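Local coordinates for protein D-alanyl-D-alanine carboxypeptidase DacB2 (Mycobacterium tuberculosis H37Rv, PDB 4RYE) that shows D,D-carboxypeptidase activity in vitro and probably cleaves the terminal D-Ala-D-Ala of peptidoglycan stem peptides in cell wall biogenesis, at residues A[168-171]-A[172-176]; A[258-261]-A[262-266]. One frame throughout, in Å; residues are numbered along the deposited sequence.

Contact 1: A[168-171]-A[172-176]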
ATOM      1  N   ASN A 168      12.139   6.077   0.616  1.00 17.75           N
ATOM      2  CA  ASN A 168      11.955   7.464   0.194  1.00 16.59           C
ATOM      3  C   ASN A 168      11.446   8.303   1.370  1.00 17.32           C
ATOM      4  O   ASN A 168      10.379   8.012   1.937  1.00 16.61           O
ATOM      5  CB  ASN A 168      10.963   7.523  -0.973  1.00 19.70           C
ATOM      6  CG  ASN A 168      10.793   8.918  -1.522  1.00 21.49           C
ATOM      7  OD1 ASN A 168      10.274   9.802  -0.847  1.00 20.07           O
ATOM      8  ND2 ASN A 168      11.209   9.121  -2.767  1.00 22.91           N
ATOM      9  N   PRO A 169      12.206   9.345   1.753  1.00 15.23           N
ATOM     10  CA  PRO A 169      11.852  10.106   2.959  1.00 17.11           C
ATOM     11  C   PRO A 169      10.489  10.802   2.866  1.00 16.84           C
ATOM     12  O   PRO A 169       9.815  10.936   3.881  1.00 16.45           O
ATOM     13  CB  PRO A 169      12.992  11.136   3.085  1.00 19.85           C
ATOM     14  CG  PRO A 169      13.653  11.177   1.719  1.00 26.15           C
ATOM     15  CD  PRO A 169      13.468   9.803   1.139  1.00 17.76           C
ATOM     16  N   VAL A 170      10.086  11.242   1.678  1.00 16.48           N
ATOM     17  CA  VAL A 170       8.770  11.855   1.548  1.00 14.52           C
ATOM     18  C   VAL A 170       7.657  10.828   1.703  1.00 14.06           C
ATOM     19  O   VAL A 170       6.657  11.081   2.381  1.00 15.32           O
ATOM     20  CB  VAL A 170       8.622  12.625   0.209  1.00 17.79           C
ATOM     21  CG1 VAL A 170       7.199  13.121   0.051  1.00 17.11           C
ATOM     22  CG2 VAL A 170       9.614  13.785   0.173  1.00 24.56           C
ATOM     23  N   PHE A 171       7.828   9.660   1.093  1.00 15.72           N
ATOM     24  CA  PHE A 171       6.828   8.609   1.262  1.00 16.64           C
ATOM     25  C   PHE A 171       6.690   8.246   2.731  1.00 14.60           C
ATOM     26  O   PHE A 171       5.571   8.144   3.253  1.00 16.26           O
ATOM     27  CB  PHE A 171       7.160   7.351   0.448  1.00 13.31           C
ATOM     28  CG  PHE A 171       6.114   6.267   0.577  1.00 13.95           C
ATOM     29  CD1 PHE A 171       6.180   5.332   1.604  1.00 19.13           C
ATOM     30  CD2 PHE A 171       5.051   6.202  -0.315  1.00 15.97           C
ATOM     31  CE1 PHE A 171       5.200   4.341   1.748  1.00 17.84           C
ATOM     32  CE2 PHE A 171       4.064   5.210  -0.194  1.00 13.90           C
ATOM     33  CZ  PHE A 171       4.146   4.274   0.847  1.00 17.20           C
ATOM     34  N   ALA A 172       7.825   8.022   3.392  1.00 18.39           N
ATOM     35  CA  ALA A 172       7.816   7.667   4.813  1.00 18.69           C
ATOM     36  C   ALA A 172       7.108   8.726   5.648  1.00 18.66           C
ATOM     37  O   ALA A 172       6.392   8.402   6.606  1.00 19.78           O
ATOM     38  CB  ALA A 172       9.235   7.438   5.324  1.00 17.43           C
ATOM     39  N   GLN A 173       7.289   9.991   5.290  1.00 17.68           N
ATOM     40  CA  GLN A 173       6.613  11.073   6.006  1.00 19.36           C
ATOM     41  C   GLN A 173       5.101  11.015   5.795  1.00 19.82           C
ATOM     42  O   GLN A 173       4.331  11.070   6.760  1.00 17.81           O
ATOM     43  CB  GLN A 173       7.149  12.436   5.562  1.00 21.66           C
ATOM     44  CG  GLN A 173       6.539  13.618   6.320  1.00 23.30           C
ATOM     45  CD  GLN A 173       7.171  14.941   5.944  1.00 28.28           C
ATOM     46  OE1 GLN A 173       7.015  15.417   4.821  1.00 27.10           O
ATOM     47  NE2 GLN A 173       7.904  15.536   6.882  1.00 27.33           N
ATOM     48  N   ILE A 174       4.683  10.896   4.537  1.00 17.57           N
ATOM     49  CA  ILE A 174       3.256  10.905   4.201  1.00 19.68           C
ATOM     50  C   ILE A 174       2.502   9.728   4.816  1.00 19.71           C
ATOM     51  O   ILE A 174       1.458   9.911   5.443  1.00 20.51           O
ATOM     52  CB  ILE A 174       3.032  10.899   2.674  1.00 21.73           C
ATOM     53  CG1 ILE A 174       3.555  12.203   2.060  1.00 17.16           C
ATOM     54  CG2 ILE A 174       1.543  10.728   2.343  1.00 21.34           C
ATOM     55  CD1 ILE A 174       3.672  12.145   0.536  1.00 22.97           C
ATOM     56  N   THR A 175       3.033   8.522   4.647  1.00 18.83           N
ATOM     57  CA  THR A 175       2.328   7.319   5.091  1.00 20.02           C
ATOM     58  C   THR A 175       2.130   7.336   6.614  1.00 25.60           C
ATOM     59  O   THR A 175       1.210   6.701   7.154  1.00 25.51           O
ATOM     60  CB  THR A 175       3.038   6.029   4.578  1.00 16.91           C
ATOM     61  OG1 THR A 175       2.170   4.895   4.738  1.00 22.29           O
ATOM     62  CG2 THR A 175       4.356   5.784   5.316  1.00 18.57           C
ATOM     63  N   ALA A 176       2.967   8.111   7.300  1.00 16.19           N
ATOM     64  CA  ALA A 176       2.886   8.226   8.754  1.00 22.10           C
ATOM     65  C   ALA A 176       2.133   9.476   9.264  1.00 23.10           C
ATOM     66  O   ALA A 176       1.840   9.561  10.461  1.00 22.65           O
ATOM     67  CB  ALA A 176       4.282   8.151   9.372  1.00 20.45           C
TER
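Phe-171 and Thr-175 meet one turn apart on the short helix 169-176. The Phe-171 side chain can be followed outward. Its CB stands beside the adjoining peptide, as bonding requires. CG is anti to the backbone N (chi1 -178°), which sends the ring along the helix toward Thr-175. CD1 still passes Ala-172 N, 3.6 Å away. The real contact comes at CE1, which reaches the methyl CG2 of Thr-175 at 3.9 Å. The methyl meets the ring obliquely. Beyond the helix the ring packs on helices 50-60, 91-100 and 155-166, touching Val-51, Leu-58, Leu-99 and Met-166 among others, so it is buried. The same Thr-175 methyl lies 3.4 Å from Phe-171 O. That carbonyl takes an almost straight bond from Thr-175 N (2.9 Å, 174°). The Thr-175 hydroxyl OG1 turns to another partner, Gly-207 N.

A second apolar pair runs along the neighbouring side of the helix. Val-170 CG1 meets Ile-174 CD1 at 3.7 Å. Ile-174 CG1 sits beside its own backbone N (chi1 -66°), which lays it 3.3 Å from Val-170 O. The same oxygen accepts from Ile-174 N.

Asn-168 starts the helix. Its OD1 accepts from Phe-171 N (3.1 Å), with the donor tilted from the carbonyl plane, and weakly from Val-170 N. Its own O begins the helical bonding by accepting from Ala-172 N. Pro-169, next in line, fills the first turn, where it has no N-H to offer. This is an asparagine N-cap with i to i+4 side-chain contacts, on a helix of the penicillin-binding domain, whose Phe-171 ring packs on helix 50-60, which begins at Lys-50, the probable proton acceptor.

Contact 2: A[258-261]-A[262-266]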
ATOM      1  N   PHE A 258       8.180  -9.459  16.188  1.00 15.67           N
ATOM      2  CA  PHE A 258       9.050  -8.747  17.120  1.00 18.17           C
ATOM      3  C   PHE A 258       9.498  -9.654  18.250  1.00 22.17           C
ATOM      4  O   PHE A 258      10.554  -9.442  18.849  1.00 21.46           O
ATOM      5  CB  PHE A 258       8.358  -7.478  17.660  1.00 15.02           C
ATOM      6  CG  PHE A 258       8.269  -6.372  16.649  1.00 19.66           C
ATOM      7  CD1 PHE A 258       9.394  -5.970  15.943  1.00 17.50           C
ATOM      8  CD2 PHE A 258       7.053  -5.750  16.376  1.00 20.56           C
ATOM      9  CE1 PHE A 258       9.310  -4.951  14.995  1.00 15.57           C
ATOM     10  CE2 PHE A 258       6.963  -4.739  15.432  1.00 19.75           C
ATOM     11  CZ  PHE A 258       8.094  -4.344  14.734  1.00 17.28           C
ATOM     12  N   ALA A 259       8.686 -10.665  18.541  1.00 21.50           N
ATOM     13  CA  ALA A 259       9.000 -11.599  19.603  1.00 21.50           C
ATOM     14  C   ALA A 259       9.944 -12.703  19.114  1.00 23.32           C
ATOM     15  O   ALA A 259      10.573 -13.388  19.919  1.00 23.18           O
ATOM     16  CB  ALA A 259       7.721 -12.199  20.178  1.00 21.13           C
ATOM     17  N   LEU A 260      10.051 -12.854  17.797  1.00 17.83           N
ATOM     18  CA  LEU A 260      10.860 -13.922  17.201  1.00 20.58           C
ATOM     19  C   LEU A 260      12.351 -13.729  17.482  1.00 20.07           C
ATOM     20  O   LEU A 260      12.871 -12.621  17.396  1.00 21.95           O
ATOM     21  CB  LEU A 260      10.624 -13.989  15.684  1.00 17.62           C
ATOM     22  CG  LEU A 260      11.256 -15.153  14.911  1.00 18.41           C
ATOM     23  CD1 LEU A 260      10.657 -16.498  15.345  1.00 19.61           C
ATOM     24  CD2 LEU A 260      11.091 -14.940  13.398  1.00 20.53           C
ATOM     25  N   ASN A 261      13.020 -14.814  17.844  1.00 21.55           N
ATOM     26  CA  ASN A 261      14.475 -14.834  17.927  1.00 21.19           C
ATOM     27  C   ASN A 261      15.034 -14.256  16.626  1.00 20.88           C
ATOM     28  O   ASN A 261      14.679 -14.713  15.538  1.00 22.40           O
ATOM     29  CB  ASN A 261      14.932 -16.281  18.140  1.00 25.12           C
ATOM     30  CG  ASN A 261      16.424 -16.406  18.384  1.00 31.09           C
ATOM     31  OD1 ASN A 261      17.246 -15.884  17.622  1.00 29.98           O
ATOM     32  ND2 ASN A 261      16.783 -17.123  19.443  1.00 27.44           N
ATOM     33  N   PRO A 262      15.875 -13.210  16.729  1.00 23.81           N
ATOM     34  CA  PRO A 262      16.327 -12.478  15.540  1.00 27.08           C
ATOM     35  C   PRO A 262      17.126 -13.331  14.554  1.00 29.95           C
ATOM     36  O   PRO A 262      17.213 -12.965  13.384  1.00 37.79           O
ATOM     37  CB  PRO A 262      17.213 -11.364  16.121  1.00 32.07           C
ATOM     38  CG  PRO A 262      16.804 -11.238  17.550  1.00 35.12           C
ATOM     39  CD  PRO A 262      16.391 -12.618  17.977  1.00 32.87           C
ATOM     40  N   GLN A 263      17.695 -14.446  15.008  1.00 25.26           N
ATOM     41  CA  GLN A 263      18.415 -15.343  14.101  1.00 26.77           C
ATOM     42  C   GLN A 263      17.511 -16.257  13.279  1.00 26.84           C
ATOM     43  O   GLN A 263      17.977 -16.897  12.345  1.00 26.05           O
ATOM     44  CB  GLN A 263      19.402 -16.212  14.871  1.00 33.35           C
ATOM     45  CG  GLN A 263      20.764 -15.587  15.090  1.00 48.96           C
ATOM     46  CD  GLN A 263      21.703 -16.540  15.799  1.00 54.82           C
ATOM     47  OE1 GLN A 263      22.643 -17.067  15.201  1.00 56.65           O
ATOM     48  NE2 GLN A 263      21.441 -16.783  17.080  1.00 57.09           N
ATOM     49  N   ALA A 264      16.227 -16.334  13.615  1.00 28.64           N
ATOM     50  CA  ALA A 264      15.342 -17.281  12.928  1.00 27.85           C
ATOM     51  C   ALA A 264      14.756 -16.684  11.659  1.00 26.74           C
ATOM     52  O   ALA A 264      14.374 -15.520  11.641  1.00 25.75           O
ATOM     53  CB  ALA A 264      14.231 -17.755  13.851  1.00 22.80           C
ATOM     54  N   SER A 265      14.667 -17.486  10.600  1.00 21.43           N
ATOM     55  CA  SER A 265      14.081 -17.019   9.345  1.00 23.24           C
ATOM     56  C   SER A 265      13.719 -18.197   8.442  1.00 24.70           C
ATOM     57  O   SER A 265      14.169 -19.322   8.668  1.00 22.81           O
ATOM     58  CB  SER A 265      15.068 -16.113   8.619  1.00 24.95           C
ATOM     59  OG  SER A 265      16.150 -16.879   8.126  1.00 30.79           O
ATOM     60  N   VAL A 266      12.906 -17.947   7.420  1.00 20.42           N
ATOM     61  CA  VAL A 266      12.533 -19.019   6.496  1.00 21.42           C
ATOM     62  C   VAL A 266      13.020 -18.759   5.076  1.00 21.64           C
ATOM     63  O   VAL A 266      12.962 -19.633   4.222  1.00 22.77           O
ATOM     64  CB  VAL A 266      11.008 -19.289   6.502  1.00 22.15           C
ATOM     65  CG1 VAL A 266      10.570 -19.737   7.885  1.00 21.83           C
ATOM     66  CG2 VAL A 266      10.222 -18.042   6.075  1.00 19.15           C
TER
HETATM   67  O   HOH W   1      14.120 -13.326  13.105  1.00 29.95           O
HETATM   68  O   HOH W   2      19.377 -14.598  18.825  1.00 38.67           O
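Asn-261 OD1 is gripped by Gln-263 N and by a water. The bond from Gln-263 N is 3.0 Å long and lies in the carbonyl plane of the side-chain amide, with an N-H...O angle of 156°. With this bond Asn-261 forms an Asx turn at the head of a type I beta turn, Asn-261 to Ala-264. CG of Asn-261 is anti to its N (chi1 -174°), and this brings OD1 back over the start of Pro-262. The side chains of Asn-261 and Pro-262 cross at about a right angle, with OD1 3.4 Å from Pro-262 CD. The second partner, water 2, donates to OD1 and also accepts a weak bond from Gln-263 NE2.

The main-chain bond of the turn runs from Ala-264 N to Asn-261 O at 3.0 Å. The donor stands above the carbonyl plane, not in it. Water 1 donates to both Asn-261 O and Ala-264 O, and so bridges the two ends of the turn.

The turn lies on the surface and leads from helix 246-259 to the edge strand 267-268. Leu-260, just before the turn, touches Leu-34 of strand 32-37. Past the turn, the Val-266 backbone bonds to Val-33. Leu-260 CD1 lies 4.1 Å from CB of Ala-264, the last residue of the turn, while CD2 lies 3.8 Å from Ala-264 O.

How the contacts relate
Contact 1 and contact 2 do not touch. Their centres are 27 Å apart, and their nearest atoms are about 14 Å apart. Both are local. In each an asparagine OD1 accepts from backbone N-H: Asn-168 at the start of a helix, Asn-261 at the start of a turn. The centre of contact 1 is about 12 Å from the centre of the chain. The Phe-171 side chain is about 8 Å from that of Lys-50, and the Thr-175 side chain is about 11 Å from that of Ser-102, a probable active-site residue. The centre of contact 2 is about 24 Å from the centre of the chain, away from the annotated sites.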